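Local coordinates for protein (alpha-2u-globulin) (Rattus norvegicus, PDB 2A2U) that binds a hyaline droplet inducer and, as a lipocalin, probably carries small hydrophobic molecules within its beta-barrel, at residues I41-N46 with I168-T173; S45-K50 with E131-M136; G105-T110 with L124-N129; R118-H123 with V137-T142. All coordinates share one frame; numbering follows the deposited sequence.

All four contacts belong to one curled antiparallel sheet, the lipocalin barrel. Interactions 3 and 4 lie at different places along strand 119-128, pairing it with strands 106-114 and 131-140 respectively; both are buried. Interaction 4, centred about 7 Å from the centre of the chain, is largely apolar in its side chains, whereas interaction 3 adds a buried amide pair and borders a second subunit. Interactions 1 and 2 are partly buried and share Ser45 and Asn46: the first pairs strand 36-44 with the short strand 167-169, and the second lays the following loop on strand 131-140, trading backbone ladders for one serine hydroxyl, lysine methylenes and surface charges.

Interaction 1 of 4, residues I41-N46 with I168-T173; sequences IVVASN and IDLTKT
Strands 36-44 and 167-169 run antiparallel, with Val43 and Ile168 as a hydrogen-bonded pair and Val42 and Asp169 as a non-hydrogen-bonded pair whose CA atoms are 4.4 Å apart. Val43 N gives to Ile168 O at 2.9 Å and Ile168 N to Val43 O at 2.7 Å, both nearly along the C=O axis. The last rung, Leu170 N to Ile41 O, is more bent (135° at the hydrogen) and arrives above the carbonyl plane, where the chain leaves the strand. Ile41 and Val42 face Leu138 as a classic beta bulge. On the Val43 side, Val43 CG1 meets Leu170 CD1 at 3.7 Å, the side chains crossing at about a right angle, while Val43 CG2 lies 4.0 Å from Ile168 CB. Farther along, Ile41 CG2 and Thr171 CG2 touch at 3.6 Å. Asp169, with CG anti to the backbone N, accepts at OD1 from Thr171 N, an Asx turn, and from Thr171 OG1, both from above the carboxylate plane. Its OD2 makes a salt bridge to Lys150 of helix 147-158. The carboxylate thus ties the strand's exit to the helix; these donors probably favour its ionised form, although OD1 also lies close to the acceptor Ile41 O.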
loop_
_atom_site.group_PDB
_atom_site.type_symbol
_atom_site.label_atom_id
_atom_site.label_comp_id
_atom_site.label_asym_id
_atom_site.label_seq_id
_atom_site.Cartn_x
_atom_site.Cartn_y
_atom_site.Cartn_z
ATOM N N ILE A 41 -6.603 -2.168 -26.582
ATOM C CA ILE A 41 -6.971 -2.587 -27.923
ATOM C C ILE A 41 -7.167 -4.104 -28.040
ATOM O O ILE A 41 -8.237 -4.561 -28.443
ATOM C CB ILE A 41 -5.928 -2.097 -28.956
ATOM C CG1 ILE A 41 -5.589 -0.615 -28.720
ATOM C CG2 ILE A 41 -6.441 -2.314 -30.368
ATOM C CD1 ILE A 41 -6.782 0.337 -28.726
ATOM N N VAL A 42 -6.142 -4.879 -27.693
ATOM C CA VAL A 42 -6.211 -6.340 -27.773
ATOM C C VAL A 42 -5.531 -6.972 -26.563
ATOM O O VAL A 42 -4.449 -6.547 -26.161
ATOM C CB VAL A 42 -5.501 -6.865 -29.050
ATOM C CG1 VAL A 42 -5.574 -8.367 -29.119
ATOM C CG2 VAL A 42 -6.118 -6.259 -30.288
ATOM N N VAL A 43 -6.197 -7.952 -25.955
ATOM C CA VAL A 43 -5.652 -8.681 -24.809
ATOM C C VAL A 43 -5.621 -10.152 -25.197
ATOM O O VAL A 43 -6.513 -10.630 -25.883
ATOM C CB VAL A 43 -6.512 -8.524 -23.524
ATOM C CG1 VAL A 43 -6.569 -7.079 -23.104
ATOM C CG2 VAL A 43 -7.907 -9.053 -23.745
ATOM N N ALA A 44 -4.600 -10.872 -24.756
ATOM C CA ALA A 44 -4.488 -12.276 -25.096
ATOM C C ALA A 44 -3.880 -13.058 -23.953
ATOM O O ALA A 44 -2.870 -12.646 -23.382
ATOM C CB ALA A 44 -3.640 -12.435 -26.330
ATOM N N SER A 45 -4.510 -14.176 -23.615
ATOM C CA SER A 45 -4.033 -15.052 -22.549
ATOM C C SER A 45 -4.550 -16.442 -22.815
ATOM O O SER A 45 -5.692 -16.593 -23.240
ATOM C CB SER A 45 -4.555 -14.596 -21.187
ATOM O OG SER A 45 -4.086 -15.453 -20.156
ATOM N N ASN A 46 -3.723 -17.456 -22.582
ATOM C CA ASN A 46 -4.180 -18.824 -22.791
ATOM C C ASN A 46 -5.175 -19.209 -21.694
ATOM O O ASN A 46 -6.011 -20.095 -21.897
ATOM C CB ASN A 46 -3.008 -19.804 -22.886
ATOM C CG ASN A 46 -2.655 -20.158 -24.338
ATOM O OD1 ASN A 46 -3.383 -19.812 -25.268
ATOM N ND2 ASN A 46 -1.544 -20.856 -24.529
ATOM N N ILE A 168 -8.113 -11.627 -27.816
ATOM C CA ILE A 168 -9.381 -10.905 -27.853
ATOM C C ILE A 168 -9.237 -9.434 -28.213
ATOM O O ILE A 168 -8.430 -8.725 -27.624
ATOM C CB ILE A 168 -10.125 -11.019 -26.505
ATOM C CG1 ILE A 168 -10.473 -12.484 -26.214
ATOM C CG2 ILE A 168 -11.384 -10.167 -26.528
ATOM C CD1 ILE A 168 -11.211 -12.721 -24.895
ATOM N N ASP A 169 -10.005 -8.996 -29.210
ATOM C CA ASP A 169 -9.995 -7.609 -29.669
ATOM C C ASP A 169 -11.083 -6.851 -28.901
ATOM O O ASP A 169 -12.276 -6.999 -29.184
ATOM C CB ASP A 169 -10.258 -7.559 -31.182
ATOM C CG ASP A 169 -10.136 -6.150 -31.769
ATOM O OD1 ASP A 169 -10.086 -5.161 -31.009
ATOM O OD2 ASP A 169 -10.092 -6.027 -33.010
ATOM N N LEU A 170 -10.660 -6.022 -27.949
ATOM C CA LEU A 170 -11.586 -5.265 -27.118
ATOM C C LEU A 170 -12.207 -4.048 -27.783
ATOM O O LEU A 170 -13.129 -3.457 -27.218
ATOM C CB LEU A 170 -10.908 -4.819 -25.824
ATOM C CG LEU A 170 -10.336 -5.857 -24.867
ATOM C CD1 LEU A 170 -9.719 -5.144 -23.686
ATOM C CD2 LEU A 170 -11.423 -6.794 -24.398
ATOM N N THR A 171 -11.711 -3.664 -28.960
ATOM C CA THR A 171 -12.245 -2.493 -29.657
ATOM C C THR A 171 -13.694 -2.652 -30.082
ATOM O O THR A 171 -14.391 -1.668 -30.300
ATOM C CB THR A 171 -11.422 -2.127 -30.892
ATOM O OG1 THR A 171 -11.436 -3.217 -31.818
ATOM C CG2 THR A 171 -10.005 -1.799 -30.501
ATOM N N LYS A 172 -14.140 -3.890 -30.207
ATOM C CA LYS A 172 -15.495 -4.134 -30.610
ATOM C C LYS A 172 -16.511 -4.142 -29.465
ATOM O O LYS A 172 -17.692 -3.864 -29.683
ATOM C CB LYS A 172 -15.528 -5.413 -31.420
ATOM C CG LYS A 172 -14.838 -5.383 -32.744
ATOM C CD LYS A 172 -13.678 -6.446 -32.963
ATOM C CE LYS A 172 -13.580 -6.833 -34.480
ATOM N NZ LYS A 172 -13.108 -8.213 -34.724
ATOM N N THR A 173 -16.007 -4.294 -28.240
ATOM C CA THR A 173 -16.834 -4.303 -27.030
ATOM C C THR A 173 -16.855 -2.976 -26.255
ATOM O O THR A 173 -16.241 -1.985 -26.664
ATOM C CB THR A 173 -16.379 -5.412 -26.044
ATOM O OG1 THR A 173 -15.256 -4.958 -25.274
ATOM C CG2 THR A 173 -15.969 -6.674 -26.797
#

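Interaction 2 of 4, residues S45-K50 with E131-M136; sequences SNKREK and ETFQLM
The close-packed part of this contact centres on Phe133 and Ser45. Phe133, its CG in the crowded position between backbone N and carbonyl carbon (chi1 76°), presents one ring face to Lys50, whose CG sits 4.1 Å from the ring centroid and 29° off the normal, a CH-pi contact. The bend of Lys50 at chi2 carries its CE along to 3.8 Å from Phe133 CE2. Lys47 crosses the ring's base at about a right angle, with CD 3.9 Å from Phe133 CD2. Ser45 OG, anti to its backbone N, donates to Gln134 O at 2.8 Å, nearly along the C=O axis, and also accepts from Lys47 N at 3.3 Å, an ST turn. Ser45 CB rests 3.7 Å from Leu135 CD1.

The solvent side is much looser. Lys47 NZ stays 4.5 Å from Glu131 OE1, beyond a salt bridge, and its approach to Glu49 is long; both glutamates are poorly ordered. Lys50 is better anchored, its NZ reaching Asp104 in a salt bridge. The site is consistent with the long first loop of lipocalins, which folds over the open end of the barrel. Here the lysines lay their methylenes on Phe133 while their ammonium groups look to carboxylates, Lys47 only loosely, and one buried hydroxyl, both donor and acceptor, fixes the loop's start to the strand.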
loop_
_atom_site.group_PDB
_atom_site.type_symbol
_atom_site.label_atom_id
_atom_site.label_comp_id
_atom_site.label_asym_id
_atom_site.label_seq_id
_atom_site.Cartn_x
_atom_site.Cartn_y
_atom_site.Cartn_z
ATOM N N SER A 45 -4.510 -14.176 -23.615
ATOM C CA SER A 45 -4.033 -15.052 -22.549
ATOM C C SER A 45 -4.550 -16.442 -22.815
ATOM O O SER A 45 -5.692 -16.593 -23.240
ATOM C CB SER A 45 -4.555 -14.596 -21.187
ATOM O OG SER A 45 -4.086 -15.453 -20.156
ATOM N N ASN A 46 -3.723 -17.456 -22.582
ATOM C CA ASN A 46 -4.180 -18.824 -22.791
ATOM C C ASN A 46 -5.175 -19.209 -21.694
ATOM O O ASN A 46 -6.011 -20.095 -21.897
ATOM C CB ASN A 46 -3.008 -19.804 -22.886
ATOM C CG ASN A 46 -2.655 -20.158 -24.338
ATOM O OD1 ASN A 46 -3.383 -19.812 -25.268
ATOM N ND2 ASN A 46 -1.544 -20.856 -24.529
ATOM N N LYS A 47 -5.100 -18.517 -20.549
ATOM C CA LYS A 47 -6.030 -18.724 -19.429
ATOM C C LYS A 47 -7.174 -17.752 -19.719
ATOM O O LYS A 47 -7.415 -16.797 -18.978
ATOM C CB LYS A 47 -5.363 -18.402 -18.082
ATOM C CG LYS A 47 -6.168 -18.855 -16.856
ATOM C CD LYS A 47 -5.249 -19.383 -15.750
ATOM C CE LYS A 47 -6.013 -20.128 -14.651
ATOM N NZ LYS A 47 -6.682 -19.247 -13.646
ATOM N N ARG A 48 -7.861 -18.035 -20.825
ATOM C CA ARG A 48 -8.965 -17.250 -21.360
ATOM C C ARG A 48 -10.001 -16.717 -20.380
ATOM O O ARG A 48 -10.570 -15.649 -20.604
ATOM C CB ARG A 48 -9.662 -18.054 -22.448
ATOM C CG ARG A 48 -10.008 -17.251 -23.672
ATOM C CD ARG A 48 -10.823 -18.083 -24.632
ATOM N NE ARG A 48 -11.080 -17.368 -25.875
ATOM C CZ ARG A 48 -11.956 -16.376 -26.005
ATOM N NH1 ARG A 48 -12.678 -15.968 -24.967
ATOM N NH2 ARG A 48 -12.111 -15.784 -27.180
ATOM N N GLU A 49 -10.255 -17.461 -19.311
ATOM C CA GLU A 49 -11.227 -17.075 -18.286
ATOM C C GLU A 49 -10.929 -15.673 -17.729
ATOM O O GLU A 49 -11.843 -14.909 -17.413
ATOM C CB GLU A 49 -11.192 -18.114 -17.159
ATOM C CG GLU A 49 -11.872 -17.707 -15.864
ATOM C CD GLU A 49 -11.402 -18.537 -14.685
ATOM O OE1 GLU A 49 -10.179 -18.749 -14.544
ATOM O OE2 GLU A 49 -12.252 -18.970 -13.883
ATOM N N LYS A 50 -9.640 -15.353 -17.643
ATOM C CA LYS A 50 -9.136 -14.085 -17.118
ATOM C C LYS A 50 -9.400 -12.864 -17.992
ATOM O O LYS A 50 -9.608 -11.767 -17.476
ATOM C CB LYS A 50 -7.632 -14.204 -16.867
ATOM C CG LYS A 50 -7.247 -15.263 -15.857
ATOM C CD LYS A 50 -7.629 -14.821 -14.469
ATOM C CE LYS A 50 -7.296 -15.879 -13.442
ATOM N NZ LYS A 50 -7.566 -15.399 -12.058
ATOM N N GLU A 131 -0.065 -21.380 -8.925
ATOM C CA GLU A 131 -0.245 -21.294 -10.377
ATOM C C GLU A 131 0.228 -20.002 -11.041
ATOM O O GLU A 131 0.286 -18.939 -10.418
ATOM C CB GLU A 131 -1.707 -21.522 -10.747
ATOM C CG GLU A 131 -2.194 -22.931 -10.497
ATOM C CD GLU A 131 -3.682 -23.070 -10.709
ATOM O OE1 GLU A 131 -4.334 -22.093 -11.133
ATOM O OE2 GLU A 131 -4.213 -24.169 -10.457
ATOM N N THR A 132 0.532 -20.118 -12.333
ATOM C CA THR A 132 0.980 -18.998 -13.147
ATOM C C THR A 132 0.280 -18.999 -14.501
ATOM O O THR A 132 -0.339 -19.986 -14.891
ATOM C CB THR A 132 2.489 -19.058 -13.436
ATOM O OG1 THR A 132 2.778 -20.214 -14.228
ATOM C CG2 THR A 132 3.293 -19.108 -12.154
ATOM N N PHE A 133 0.356 -17.868 -15.196
ATOM C CA PHE A 133 -0.220 -17.726 -16.527
ATOM C C PHE A 133 0.303 -16.474 -17.196
ATOM O O PHE A 133 0.662 -15.506 -16.530
ATOM C CB PHE A 133 -1.767 -17.777 -16.522
ATOM C CG PHE A 133 -2.448 -16.526 -16.025
ATOM C CD1 PHE A 133 -2.657 -15.441 -16.873
ATOM C CD2 PHE A 133 -2.920 -16.449 -14.720
ATOM C CE1 PHE A 133 -3.323 -14.298 -16.426
ATOM C CE2 PHE A 133 -3.585 -15.315 -14.266
ATOM C CZ PHE A 133 -3.786 -14.239 -15.119
ATOM N N GLN A 134 0.437 -16.546 -18.514
ATOM C CA GLN A 134 0.912 -15.429 -19.311
ATOM C C GLN A 134 -0.249 -14.558 -19.752
ATOM O O GLN A 134 -1.374 -15.030 -19.925
ATOM C CB GLN A 134 1.640 -15.927 -20.551
ATOM C CG GLN A 134 2.989 -16.527 -20.294
ATOM C CD GLN A 134 3.726 -16.768 -21.585
ATOM O OE1 GLN A 134 3.927 -15.847 -22.372
ATOM N NE2 GLN A 134 4.110 -18.015 -21.830
ATOM N N LEU A 135 0.051 -13.285 -19.959
ATOM C CA LEU A 135 -0.922 -12.306 -20.416
ATOM C C LEU A 135 -0.189 -11.309 -21.303
ATOM O O LEU A 135 0.893 -10.861 -20.955
ATOM C CB LEU A 135 -1.527 -11.551 -19.242
ATOM C CG LEU A 135 -2.471 -10.455 -19.718
ATOM C CD1 LEU A 135 -3.755 -11.078 -20.193
ATOM C CD2 LEU A 135 -2.762 -9.511 -18.601
ATOM N N MET A 136 -0.763 -10.981 -22.455
ATOM C CA MET A 136 -0.150 -10.016 -23.355
ATOM C C MET A 136 -1.170 -8.986 -23.778
ATOM O O MET A 136 -2.298 -9.323 -24.105
ATOM C CB MET A 136 0.474 -10.708 -24.561
ATOM C CG MET A 136 1.860 -11.192 -24.259
ATOM S SD MET A 136 2.653 -11.975 -25.622
ATOM C CE MET A 136 3.037 -10.590 -26.633
#

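Interaction 3 of 4, residues G105-T110 with L124-N129; sequences GGNTFT and LINFKN
Two amides lie side by side on one face of the antiparallel pair formed by strands 106-110 and 124-128. Although their first torsions differ (CG anti to the carbonyl carbon in Asn107, to the backbone N in Asn126), this non-hydrogen-bonded pair points the same way, the amide planes 47° apart. Asn126 ND2 donates to Asn107 OD1 at 2.9 Å and 160° at the hydrogen; the acceptor lies close to the Asn126 amide plane, but the donor stands above the Asn107 carbonyl plane. Leu124 crosses Asn107 obliquely, its CD1 3.8 Å from Asn107 CB, and Leu124 CB meets Phe109 CB at 3.8 Å. The opposite face, carrying Thr108, Ile125 and Phe127, reaches a second subunit, whose Lys92 makes a cation-pi contact with Phe127. Gly106-Phe127 and Thr108-Ile125 are hydrogen-bonded pairs. At Gly105 a CB would fall 2.4 Å from Phe127 O. Asn107 ND2 also gives to Tyr103 O and Val101 O, and Asn126 ND2 to Asp104 O. At Asn107 a leucine would remove the amide, and would probably cost Asn126 ND2 one of its two acceptors and Tyr103 O and Val101 O this donor. Linked amides thus supply donors to carbonyls of the preceding turn and strand 99-102.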
loop_
_atom_site.group_PDB
_atom_site.type_symbol
_atom_site.label_atom_id
_atom_site.label_comp_id
_atom_site.label_asym_id
_atom_site.label_seq_id
_atom_site.Cartn_x
_atom_site.Cartn_y
_atom_site.Cartn_z
ATOM N N GLY A 105 -2.839 -11.537 -7.480
ATOM C CA GLY A 105 -1.627 -12.329 -7.375
ATOM C C GLY A 105 -0.388 -11.465 -7.549
ATOM O O GLY A 105 -0.466 -10.236 -7.494
ATOM N N GLY A 106 0.761 -12.109 -7.727
ATOM C CA GLY A 106 2.000 -11.382 -7.914
ATOM C C GLY A 106 2.260 -11.329 -9.395
ATOM O O GLY A 106 2.312 -12.372 -10.044
ATOM N N ASN A 107 2.416 -10.125 -9.933
ATOM C CA ASN A 107 2.637 -9.955 -11.362
ATOM C C ASN A 107 3.992 -9.394 -11.727
ATOM O O ASN A 107 4.465 -8.439 -11.124
ATOM C CB ASN A 107 1.585 -9.019 -11.958
ATOM C CG ASN A 107 0.179 -9.502 -11.737
ATOM O OD1 ASN A 107 -0.274 -10.434 -12.395
ATOM N ND2 ASN A 107 -0.541 -8.839 -10.837
ATOM N N THR A 108 4.582 -9.965 -12.763
ATOM C CA THR A 108 5.855 -9.506 -13.279
ATOM C C THR A 108 5.613 -9.201 -14.751
ATOM O O THR A 108 5.117 -10.052 -15.491
ATOM C CB THR A 108 6.937 -10.578 -13.112
ATOM O OG1 THR A 108 7.465 -10.506 -11.783
ATOM C CG2 THR A 108 8.063 -10.380 -14.096
ATOM N N PHE A 109 5.886 -7.969 -15.162
ATOM C CA PHE A 109 5.688 -7.601 -16.558
ATOM C C PHE A 109 6.829 -6.815 -17.165
ATOM O O PHE A 109 7.651 -6.251 -16.451
ATOM C CB PHE A 109 4.369 -6.858 -16.761
ATOM C CG PHE A 109 4.323 -5.506 -16.129
ATOM C CD1 PHE A 109 4.799 -4.387 -16.805
ATOM C CD2 PHE A 109 3.753 -5.339 -14.881
ATOM C CE1 PHE A 109 4.713 -3.117 -16.246
ATOM C CE2 PHE A 109 3.659 -4.082 -14.311
ATOM C CZ PHE A 109 4.137 -2.960 -15.000
ATOM N N THR A 110 6.896 -6.832 -18.494
ATOM C CA THR A 110 7.925 -6.116 -19.238
ATOM C C THR A 110 7.312 -5.417 -20.439
ATOM O O THR A 110 6.210 -5.748 -20.867
ATOM C CB THR A 110 9.018 -7.060 -19.758
ATOM O OG1 THR A 110 8.419 -8.125 -20.504
ATOM C CG2 THR A 110 9.806 -7.642 -18.618
ATOM N N LEU A 124 2.982 -9.993 -19.510
ATOM C CA LEU A 124 2.863 -10.221 -18.082
ATOM C C LEU A 124 2.684 -11.668 -17.658
ATOM O O LEU A 124 1.957 -12.425 -18.296
ATOM C CB LEU A 124 1.694 -9.386 -17.537
ATOM C CG LEU A 124 1.137 -9.674 -16.136
ATOM C CD1 LEU A 124 0.548 -8.426 -15.554
ATOM C CD2 LEU A 124 0.094 -10.780 -16.153
ATOM N N ILE A 125 3.327 -12.026 -16.550
ATOM C CA ILE A 125 3.204 -13.359 -15.971
ATOM C C ILE A 125 2.554 -13.174 -14.603
ATOM O O ILE A 125 2.943 -12.299 -13.840
ATOM C CB ILE A 125 4.556 -14.045 -15.763
ATOM C CG1 ILE A 125 5.369 -14.019 -17.047
ATOM C CG2 ILE A 125 4.334 -15.498 -15.361
ATOM C CD1 ILE A 125 6.801 -14.474 -16.850
ATOM N N ASN A 126 1.580 -14.009 -14.284
ATOM C CA ASN A 126 0.889 -13.903 -13.007
ATOM C C ASN A 126 1.111 -15.126 -12.123
ATOM O O ASN A 126 1.209 -16.232 -12.624
ATOM C CB ASN A 126 -0.606 -13.705 -13.259
ATOM C CG ASN A 126 -1.434 -13.805 -11.997
ATOM O OD1 ASN A 126 -1.795 -14.902 -11.573
ATOM N ND2 ASN A 126 -1.767 -12.664 -11.406
ATOM N N PHE A 127 1.269 -14.910 -10.821
ATOM C CA PHE A 127 1.435 -16.011 -9.880
ATOM C C PHE A 127 0.412 -15.895 -8.767
ATOM O O PHE A 127 0.314 -14.862 -8.108
ATOM C CB PHE A 127 2.816 -16.035 -9.258
ATOM C CG PHE A 127 2.952 -17.046 -8.173
ATOM C CD1 PHE A 127 3.306 -18.356 -8.466
ATOM C CD2 PHE A 127 2.645 -16.705 -6.861
ATOM C CE1 PHE A 127 3.346 -19.308 -7.467
ATOM C CE2 PHE A 127 2.679 -17.643 -5.862
ATOM C CZ PHE A 127 3.028 -18.950 -6.158
ATOM N N LYS A 128 -0.315 -16.976 -8.532
ATOM C CA LYS A 128 -1.313 -16.978 -7.489
ATOM C C LYS A 128 -1.644 -18.381 -7.029
ATOM O O LYS A 128 -2.199 -19.178 -7.783
ATOM C CB LYS A 128 -2.580 -16.287 -7.961
ATOM C CG LYS A 128 -3.526 -15.940 -6.843
ATOM C CD LYS A 128 -4.793 -15.375 -7.408
ATOM C CE LYS A 128 -5.618 -14.680 -6.348
ATOM N NZ LYS A 128 -6.873 -14.159 -6.961
ATOM N N ASN A 129 -1.319 -18.663 -5.773
ATOM C CA ASN A 129 -1.578 -19.961 -5.157
ATOM C C ASN A 129 -0.968 -21.102 -5.959
ATOM O O ASN A 129 -1.680 -21.992 -6.420
ATOM C CB ASN A 129 -3.086 -20.179 -4.968
ATOM C CG ASN A 129 -3.729 -19.100 -4.109
ATOM O OD1 ASN A 129 -3.193 -18.713 -3.067
ATOM N ND2 ASN A 129 -4.890 -18.617 -4.541
#

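Interaction 4 of 4, residues R118-H123 with V137-T142; sequences RYVMFH and VLYGRT
Strands 119-123 and 137-140 run antiparallel, their axes 4.7 Å apart at closest approach and 160° between directions, with Val120-Tyr139 and Phe122-Val137 as hydrogen-bonded pairs. Those four residues share one face. Val120, with CG1 in the crowded position, lies alongside Tyr139, its CG1 3.4 Å from Tyr139 CB and near the plane of the ring, at its edge. Phe122 and Tyr139 meet rim to rim, neither over the other's face: their planes are at 62°, and Phe122 CE2 approaches Tyr139 CD2 to 3.4 Å. Val137 CG2 packs against Phe122 CB at 3.6 Å. An alanine at Tyr139 would keep the CB contact with Val120 but remove the ring, which would probably loosen the packing beside Phe122. On the other face Leu138 CD1 touches both Tyr119 CB and Met121 CG, 3.7 Å from each, and helix 147-158 lies against Tyr119 and Met121. Beyond the strands, Arg141 N still bonds Arg118 O at 2.9 Å, and the Arg141 guanidinium gives to Asn35 O and Tyr116 O. The alternation, one face to the helix and the other filled by Val120, Phe122, Val137 and Tyr139, is typical of a hairpin in the up-and-down lipocalin barrel.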
loop_
_atom_site.group_PDB
_atom_site.type_symbol
_atom_site.label_atom_id
_atom_site.label_comp_id
_atom_site.label_asym_id
_atom_site.label_seq_id
_atom_site.Cartn_x
_atom_site.Cartn_y
_atom_site.Cartn_z
ATOM N N ARG A 118 2.088 5.455 -30.706
ATOM C CA ARG A 118 1.018 4.683 -31.301
ATOM C C ARG A 118 0.637 3.492 -30.450
ATOM O O ARG A 118 -0.483 3.415 -29.946
ATOM C CB ARG A 118 1.390 4.203 -32.697
ATOM C CG ARG A 118 1.141 5.213 -33.783
ATOM C CD ARG A 118 1.115 4.538 -35.135
ATOM N NE ARG A 118 2.375 3.862 -35.439
ATOM C CZ ARG A 118 2.477 2.790 -36.219
ATOM N NH1 ARG A 118 1.393 2.265 -36.780
ATOM N NH2 ARG A 118 3.665 2.238 -36.432
ATOM N N TYR A 119 1.589 2.581 -30.264
ATOM C CA TYR A 119 1.335 1.369 -29.505
ATOM C C TYR A 119 2.380 1.024 -28.439
ATOM O O TYR A 119 3.470 1.600 -28.382
ATOM C CB TYR A 119 1.202 0.186 -30.474
ATOM C CG TYR A 119 2.507 -0.188 -31.150
ATOM C CD1 TYR A 119 2.968 0.516 -32.258
ATOM C CD2 TYR A 119 3.305 -1.217 -30.647
ATOM C CE1 TYR A 119 4.196 0.203 -32.846
ATOM C CE2 TYR A 119 4.530 -1.535 -31.225
ATOM C CZ TYR A 119 4.975 -0.822 -32.319
ATOM O OH TYR A 119 6.203 -1.110 -32.873
ATOM N N VAL A 120 1.998 0.082 -27.582
ATOM C CA VAL A 120 2.860 -0.452 -26.538
ATOM C C VAL A 120 2.344 -1.841 -26.211
ATOM O O VAL A 120 1.154 -2.038 -25.984
ATOM C CB VAL A 120 2.939 0.432 -25.263
ATOM C CG1 VAL A 120 1.607 0.491 -24.532
ATOM C CG2 VAL A 120 4.022 -0.103 -24.350
ATOM N N MET A 121 3.230 -2.819 -26.320
ATOM C CA MET A 121 2.887 -4.205 -26.050
ATOM C C MET A 121 3.558 -4.621 -24.744
ATOM O O MET A 121 4.773 -4.474 -24.574
ATOM C CB MET A 121 3.353 -5.099 -27.205
ATOM C CG MET A 121 2.958 -4.576 -28.578
ATOM S SD MET A 121 3.455 -5.630 -29.934
ATOM C CE MET A 121 2.457 -4.974 -31.244
ATOM N N PHE A 122 2.745 -5.062 -23.793
ATOM C CA PHE A 122 3.255 -5.503 -22.505
ATOM C C PHE A 122 3.111 -7.010 -22.437
ATOM O O PHE A 122 2.199 -7.582 -23.023
ATOM C CB PHE A 122 2.439 -4.901 -21.361
ATOM C CG PHE A 122 2.664 -3.432 -21.131
ATOM C CD1 PHE A 122 3.703 -3.002 -20.324
ATOM C CD2 PHE A 122 1.783 -2.488 -21.648
ATOM C CE1 PHE A 122 3.857 -1.662 -20.027
ATOM C CE2 PHE A 122 1.930 -1.147 -21.359
ATOM C CZ PHE A 122 2.967 -0.732 -20.547
ATOM N N HIS A 123 4.024 -7.649 -21.722
ATOM C CA HIS A 123 3.979 -9.090 -21.525
ATOM C C HIS A 123 3.995 -9.309 -20.017
ATOM O O HIS A 123 4.917 -8.875 -19.327
ATOM C CB HIS A 123 5.177 -9.772 -22.168
ATOM C CG HIS A 123 5.241 -11.239 -21.885
ATOM N ND1 HIS A 123 6.158 -11.788 -21.026
ATOM C CD2 HIS A 123 4.453 -12.259 -22.303
ATOM C CE1 HIS A 123 5.937 -13.085 -20.913
ATOM N NE2 HIS A 123 4.902 -13.395 -21.683
ATOM N N VAL A 137 -0.795 -7.719 -23.711
ATOM C CA VAL A 137 -1.718 -6.661 -24.089
ATOM C C VAL A 137 -1.115 -5.652 -25.043
ATOM O O VAL A 137 0.099 -5.408 -25.038
ATOM C CB VAL A 137 -2.251 -5.900 -22.854
ATOM C CG1 VAL A 137 -3.147 -6.787 -22.036
ATOM C CG2 VAL A 137 -1.104 -5.434 -22.000
ATOM N N LEU A 138 -1.985 -5.100 -25.885
ATOM C CA LEU A 138 -1.610 -4.080 -26.848
ATOM C C LEU A 138 -2.405 -2.837 -26.493
ATOM O O LEU A 138 -3.625 -2.901 -26.380
ATOM C CB LEU A 138 -1.952 -4.524 -28.275
ATOM C CG LEU A 138 -1.791 -3.494 -29.395
ATOM C CD1 LEU A 138 -0.349 -3.057 -29.471
ATOM C CD2 LEU A 138 -2.228 -4.092 -30.715
ATOM N N TYR A 139 -1.702 -1.739 -26.227
ATOM C CA TYR A 139 -2.339 -0.463 -25.909
ATOM C C TYR A 139 -2.051 0.497 -27.039
ATOM O O TYR A 139 -0.962 0.473 -27.617
ATOM C CB TYR A 139 -1.774 0.141 -24.626
ATOM C CG TYR A 139 -2.140 -0.614 -23.387
ATOM C CD1 TYR A 139 -3.357 -1.267 -23.295
ATOM C CD2 TYR A 139 -1.266 -0.680 -22.309
ATOM C CE1 TYR A 139 -3.700 -1.969 -22.163
ATOM C CE2 TYR A 139 -1.598 -1.381 -21.169
ATOM C CZ TYR A 139 -2.815 -2.023 -21.105
ATOM O OH TYR A 139 -3.169 -2.731 -19.987
ATOM N N GLY A 140 -3.026 1.342 -27.347
ATOM C CA GLY A 140 -2.841 2.314 -28.403
ATOM C C GLY A 140 -3.149 3.673 -27.840
ATOM O O GLY A 140 -3.899 3.757 -26.876
ATOM N N ARG A 141 -2.552 4.725 -28.396
ATOM C CA ARG A 141 -2.822 6.083 -27.915
ATOM C C ARG A 141 -4.179 6.546 -28.453
ATOM O O ARG A 141 -4.730 7.560 -28.015
ATOM C CB ARG A 141 -1.723 7.042 -28.354
ATOM C CG ARG A 141 -0.347 6.518 -28.064
ATOM C CD ARG A 141 0.590 7.605 -27.615
ATOM N NE ARG A 141 0.351 8.001 -26.235
ATOM C CZ ARG A 141 1.315 8.240 -25.350
ATOM N NH1 ARG A 141 2.593 8.121 -25.688
ATOM N NH2 ARG A 141 0.997 8.625 -24.122
ATOM N N THR A 142 -4.715 5.752 -29.379
ATOM C CA THR A 142 -6.003 5.988 -30.020
ATOM C C THR A 142 -6.967 4.869 -29.660
ATOM O O THR A 142 -6.531 3.782 -29.294
ATOM C CB THR A 142 -5.843 6.043 -31.547
ATOM O OG1 THR A 142 -5.004 4.970 -31.992
ATOM C CG2 THR A 142 -5.212 7.347 -31.950
#